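Local coordinates for acetyltransferase (Sinorhizobium meliloti, PDB 4JXR), which binds acetyl-CoA and probably transfers its acetyl group to an acceptor, as a GNAT-superfamily enzyme assigned as a phosphinothricin acetyltransferase, at residues E107-C112 / R118-V123; T48-G51 / P55-V58. All blocks are in the same frame, centred on the assembly; numbering follows the deposited sequence. Where two conformers were deposited one is given.

How the interactions relate
Both contacts pack a helix on the same mixed sheet, and both are buried and almost wholly apolar. Interaction 1 sets helix 100-115 on strand 119-125, where one selenomethionine, Met120, makes every close contact on the strand side; interaction 2 sets the end of helix 39-51 on the start of strand 56-60 through a tyrosine ring, with Thr50 at its partly exposed margin. The two meet where helix 100-115 reaches Pro55 and Val57: Cys112 SG lies 3.9 Å from Pro55 CG, and Arg111 CZ 3.8 Å from Pro55 CB. Helix 100-115 thus packs on both strands, and the centres of interactions 1 and 2 are about 13 Å apart.

Interaction 1 (E107-C112 / R118-V123); sequences ELVGRC and RQMIAV
Met120, a selenomethionine, reaches from its strand to helix residues Leu108, Val109 and Cys112 and supplies every close approach of this contact. Its CG is anti to the backbone N and the next torsion is also extended, which carries the selenium straight out toward the helix; the chain then bends at chi3 (-77°), turning the terminal methyl aside. That methyl, Met120 CE, rests 3.6 Å from Leu108 O and 3.7 Å from Cys112 SG, with Leu108 CB a little farther off at 4.2 Å. It thus sits against the turn in which Leu108 O accepts the amide of Cys112, between two residues four apart. The selenium is met separately: Val109 CG2, the branch anti to the carbonyl carbon, comes to 4.0 Å from Met120 SE, the two side chains crossing at a slant. All four residues are buried, and their mutual contact is apolar, apart from the methyl lying on a backbone carbonyl oxygen.

On the far side of the helix, Arg111 NH1 donates to Glu107 OE2 at 2.8 Å in a salt bridge one turn long. The carboxylate oxygen lies in the guanidinium plane, yet is approached on its anti side and 33° out of the carboxylate plane; Arg111 NH1 also has Asp8 as a partner.

The helix and strand axes are 9.9 Å apart and run nearly antiparallel, at 152°, as the second half, helix and following strand, of the beta-alpha-beta unit made by strand 84-91, helix 100-115 and strand 119-125. Met120 also touches Val85 of the first strand of that unit, Leu108 packs on Asp87 of the same strand and on Ala70 of strand 66-74, and Val109 reaches Arg164 of strand 155-165.

Interaction 2 (T48-G51 / P55-V58); sequences TITG and PYVV
The last turn of helix 39-51 is followed, after a three-residue connection, by Pro55 and the start of strand 56-60, and the two backbones come nearest at Thr50 and Pro55, whose CA atoms are 6.5 Å apart. Tyr56 is the strand's contribution, pointing back to the helix. Its CG is anti to the backbone N (chi1 -162°), which brings the ring up to Ile49, the two side chains crossing at about a right angle.

Ile49 uses both of its branches. Ile49 CD1, at the end of the longer one, stands 4.0 Å from Tyr56 CE2, while Ile49 CG2 lies 4.1 Å from Tyr56 CD2, so that the isoleucine touches two adjacent ring carbons, approaching obliquely. The methyl of Thr50 meets the root of the tyrosine instead: Thr50 CG2 is 3.8 Å from Tyr56 CB, and the two side chains run obliquely to one another. The two branches of Thr50 serve different partners. With chi1 at 60°, OG1 falls between the backbone N and the carbonyl carbon, turned to the helix, where it hydrogen-bonds to Phe46 O; CG2 is left facing Tyr56. The threonine hydroxyl is thus satisfied within its own helix, and its methyl joins an apolar contact at the partly exposed margin.

The Tyr56 ring also has aromatic neighbours, Phe46 edge-to-face and Tyr71 with its plane turned by about 30°, while Ile49 also packs on Tyr71 and Ser73. The end of helix 39-51 thereby packs on the beginning of strand 56-60 and on part of strand 66-74. In the GNAT fold a pair of helices separates the first two strands of the central sheet; here helix 39-51 is the second of that pair, packed by its final turn on the strand it leads into.

Interaction 1 (E107-C112 / R118-V123)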
loop_
_atom_site.group_PDB
_atom_site.type_symbol
_atom_site.label_atom_id
_atom_site.label_comp_id
_atom_site.label_asym_id
_atom_site.label_seq_id
_atom_site.Cartn_x
_atom_site.Cartn_y
_atom_site.Cartn_z
ATOM N N GLU A 107 -7.958 17.750 -12.093
ATOM C CA GLU A 107 -6.618 18.280 -12.185
ATOM C C GLU A 107 -5.592 17.196 -11.967
ATOM O O GLU A 107 -4.623 17.102 -12.712
ATOM C CB GLU A 107 -6.465 19.439 -11.182
ATOM C CG GLU A 107 -5.058 19.966 -10.945
ATOM C CD GLU A 107 -4.375 20.734 -12.042
ATOM O OE1 GLU A 107 -4.877 20.804 -13.174
ATOM O OE2 GLU A 107 -3.278 21.292 -11.793
ATOM N N LEU A 108 -5.743 16.352 -10.954
ATOM C CA LEU A 108 -4.794 15.272 -10.764
ATOM C C LEU A 108 -4.773 14.346 -11.971
ATOM O O LEU A 108 -3.691 13.933 -12.404
ATOM C CB LEU A 108 -5.084 14.495 -9.504
ATOM C CG LEU A 108 -4.974 15.244 -8.177
ATOM C CD1 LEU A 108 -5.223 14.288 -7.047
ATOM C CD2 LEU A 108 -3.619 15.919 -8.029
ATOM N N VAL A 109 -5.946 13.936 -12.458
ATOM C CA VAL A 109 -6.031 13.058 -13.609
ATOM C C VAL A 109 -5.325 13.706 -14.799
ATOM O O VAL A 109 -4.516 13.070 -15.491
ATOM C CB VAL A 109 -7.469 12.694 -13.923
ATOM C CG1 VAL A 109 -7.600 12.035 -15.294
ATOM C CG2 VAL A 109 -8.062 11.803 -12.846
ATOM N N GLY A 110 -5.639 14.956 -15.091
ATOM C CA GLY A 110 -5.033 15.629 -16.218
ATOM C C GLY A 110 -3.536 15.772 -16.092
ATOM O O GLY A 110 -2.768 15.501 -17.022
ATOM N N ARG A 111 -3.092 16.230 -14.923
ATOM C CA ARG A 111 -1.664 16.423 -14.668
ATOM C C ARG A 111 -0.922 15.116 -14.845
ATOM O O ARG A 111 0.141 15.068 -15.474
ATOM C CB ARG A 111 -1.431 16.986 -13.287
ATOM C CG ARG A 111 -1.844 18.453 -13.152
ATOM C CD ARG A 111 -0.800 19.381 -13.753
ATOM N NE ARG A 111 0.418 19.504 -12.957
ATOM C CZ ARG A 111 0.543 20.317 -11.916
ATOM N NH1 ARG A 111 -0.495 20.959 -11.419
ATOM N NH2 ARG A 111 1.716 20.505 -11.347
ATOM N N CYS A 112 -1.425 14.030 -14.229
ATOM C CA CYS A 112 -0.702 12.771 -14.275
ATOM C C CYS A 112 -0.759 12.186 -15.679
ATOM O O CYS A 112 0.194 11.503 -16.055
ATOM C CB CYS A 112 -1.226 11.851 -13.188
ATOM S SG CYS A 112 -0.787 12.387 -11.517
ATOM N N ARG A 118 0.444 6.036 -16.114
ATOM C CA ARG A 118 -0.429 5.155 -16.917
ATOM C C ARG A 118 -1.643 4.590 -16.162
ATOM O O ARG A 118 -2.540 4.125 -16.799
ATOM C CB ARG A 118 0.380 4.010 -17.529
ATOM C CG ARG A 118 1.454 4.482 -18.521
ATOM C CD ARG A 118 0.860 5.230 -19.717
ATOM N NE ARG A 118 1.877 5.392 -20.778
ATOM C CZ ARG A 118 2.172 4.427 -21.642
ATOM N NH1 ARG A 118 1.556 3.274 -21.650
ATOM N NH2 ARG A 118 3.138 4.655 -22.519
ATOM N N GLN A 119 -1.636 4.635 -14.805
ATOM C CA GLN A 119 -2.772 4.155 -14.031
ATOM C C GLN A 119 -2.865 5.013 -12.787
ATOM O O GLN A 119 -1.841 5.430 -12.249
ATOM C CB GLN A 119 -2.607 2.695 -13.604
ATOM C CG GLN A 119 -2.418 1.698 -14.757
ATOM C CD GLN A 119 -3.651 1.465 -15.584
ATOM O OE1 GLN A 119 -4.791 1.608 -15.152
ATOM N NE2 GLN A 119 -3.423 1.025 -16.861
HETATM N N MSE A 120 -4.103 5.231 -12.326
HETATM C CA MSE A 120 -4.338 5.917 -11.061
HETATM C C MSE A 120 -5.238 5.036 -10.192
HETATM O O MSE A 120 -6.262 4.522 -10.654
HETATM C CB MSE A 120 -4.981 7.277 -11.288
HETATM C CG MSE A 120 -5.092 8.124 -9.999
HETATM SE SE MSE A 120 -5.651 9.932 -10.307
HETATM C CE MSE A 120 -4.029 10.646 -10.934
ATOM N N ILE A 121 -4.838 4.866 -8.941
ATOM C CA ILE A 121 -5.604 4.137 -7.932
ATOM C C ILE A 121 -6.060 5.087 -6.858
ATOM O O ILE A 121 -5.357 6.011 -6.473
ATOM C CB ILE A 121 -4.732 2.943 -7.378
ATOM C CG1 ILE A 121 -5.465 1.970 -6.464
ATOM C CG2 ILE A 121 -3.496 3.431 -6.659
ATOM C CD1 ILE A 121 -4.683 0.667 -6.249
ATOM N N ALA A 122 -7.272 4.853 -6.362
ATOM C CA ALA A 122 -7.800 5.495 -5.178
ATOM C C ALA A 122 -8.027 4.407 -4.119
ATOM O O ALA A 122 -8.608 3.374 -4.396
ATOM C CB ALA A 122 -9.095 6.212 -5.459
ATOM N N VAL A 123 -7.537 4.680 -2.930
ATOM C CA VAL A 123 -7.700 3.803 -1.763
ATOM C C VAL A 123 -8.581 4.563 -0.807
ATOM O O VAL A 123 -8.130 5.553 -0.213
ATOM C CB VAL A 123 -6.348 3.431 -1.146
ATOM C CG1 VAL A 123 -6.597 2.532 0.071
ATOM C CG2 VAL A 123 -5.440 2.773 -2.154
#

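Interaction 2 (T48-G51 / P55-V58)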
loop_
_atom_site.group_PDB
_atom_site.type_symbol
_atom_site.label_atom_id
_atom_site.label_comp_id
_atom_site.label_asym_id
_atom_site.label_seq_id
_atom_site.Cartn_x
_atom_site.Cartn_y
_atom_site.Cartn_z
ATOM N N THR A 48 8.639 15.967 0.001
ATOM C CA THR A 48 8.926 14.681 -0.578
ATOM C C THR A 48 8.087 14.414 -1.838
ATOM O O THR A 48 8.589 13.961 -2.871
ATOM C CB THR A 48 8.722 13.573 0.470
ATOM O OG1 THR A 48 9.565 13.841 1.603
ATOM C CG2 THR A 48 9.018 12.198 -0.087
ATOM N N ILE A 49 6.789 14.659 -1.734
ATOM C CA ILE A 49 5.871 14.421 -2.840
ATOM C C ILE A 49 6.294 15.277 -4.025
ATOM O O ILE A 49 6.430 14.787 -5.157
ATOM C CB ILE A 49 4.435 14.708 -2.398
ATOM C CG1 ILE A 49 3.970 13.701 -1.381
ATOM C CG2 ILE A 49 3.488 14.781 -3.587
ATOM C CD1 ILE A 49 2.788 14.149 -0.531
ATOM N N THR A 50 6.460 16.573 -3.818
ATOM C CA THR A 50 6.815 17.450 -4.886
ATOM C C THR A 50 8.228 17.218 -5.369
ATOM O O THR A 50 8.488 17.366 -6.578
ATOM C CB THR A 50 6.614 18.938 -4.509
ATOM O OG1 THR A 50 7.406 19.303 -3.378
ATOM C CG2 THR A 50 5.125 19.216 -4.261
ATOM N N GLY A 51 9.135 16.777 -4.518
ATOM C CA GLY A 51 10.480 16.440 -4.940
ATOM C C GLY A 51 10.510 15.269 -5.879
ATOM O O GLY A 51 11.454 15.150 -6.692
ATOM N N PRO A 55 2.224 16.170 -8.740
ATOM C CA PRO A 55 1.456 17.403 -8.586
ATOM C C PRO A 55 0.828 17.478 -7.198
ATOM O O PRO A 55 0.307 16.493 -6.667
ATOM C CB PRO A 55 0.391 17.302 -9.668
ATOM C CG PRO A 55 0.183 15.793 -9.821
ATOM C CD PRO A 55 1.560 15.237 -9.651
ATOM N N TYR A 56 0.805 18.686 -6.661
ATOM C CA TYR A 56 0.237 18.976 -5.336
ATOM C C TYR A 56 -0.459 20.323 -5.481
ATOM O O TYR A 56 0.212 21.336 -5.799
ATOM C CB TYR A 56 1.361 18.984 -4.296
ATOM C CG TYR A 56 0.949 18.853 -2.846
ATOM C CD1 TYR A 56 -0.098 19.599 -2.297
ATOM C CD2 TYR A 56 1.607 18.002 -1.988
ATOM C CE1 TYR A 56 -0.423 19.487 -0.948
ATOM C CE2 TYR A 56 1.306 17.888 -0.659
ATOM C CZ TYR A 56 0.285 18.677 -0.132
ATOM O OH TYR A 56 -0.066 18.627 1.216
ATOM N N VAL A 57 -1.775 20.350 -5.345
ATOM C CA VAL A 57 -2.593 21.482 -5.693
ATOM C C VAL A 57 -3.543 21.880 -4.575
ATOM O O VAL A 57 -3.848 21.080 -3.679
ATOM C CB VAL A 57 -3.361 21.213 -7.024
ATOM C CG1 VAL A 57 -2.403 20.823 -8.174
ATOM C CG2 VAL A 57 -4.379 20.145 -6.864
ATOM N N VAL A 58 -3.952 23.128 -4.614
ATOM C CA VAL A 58 -4.936 23.650 -3.686
ATOM C C VAL A 58 -6.125 24.226 -4.453
ATOM O O VAL A 58 -6.004 24.665 -5.598
ATOM C CB VAL A 58 -4.354 24.725 -2.749
ATOM C CG1 VAL A 58 -3.329 24.114 -1.801
ATOM C CG2 VAL A 58 -3.730 25.887 -3.525
#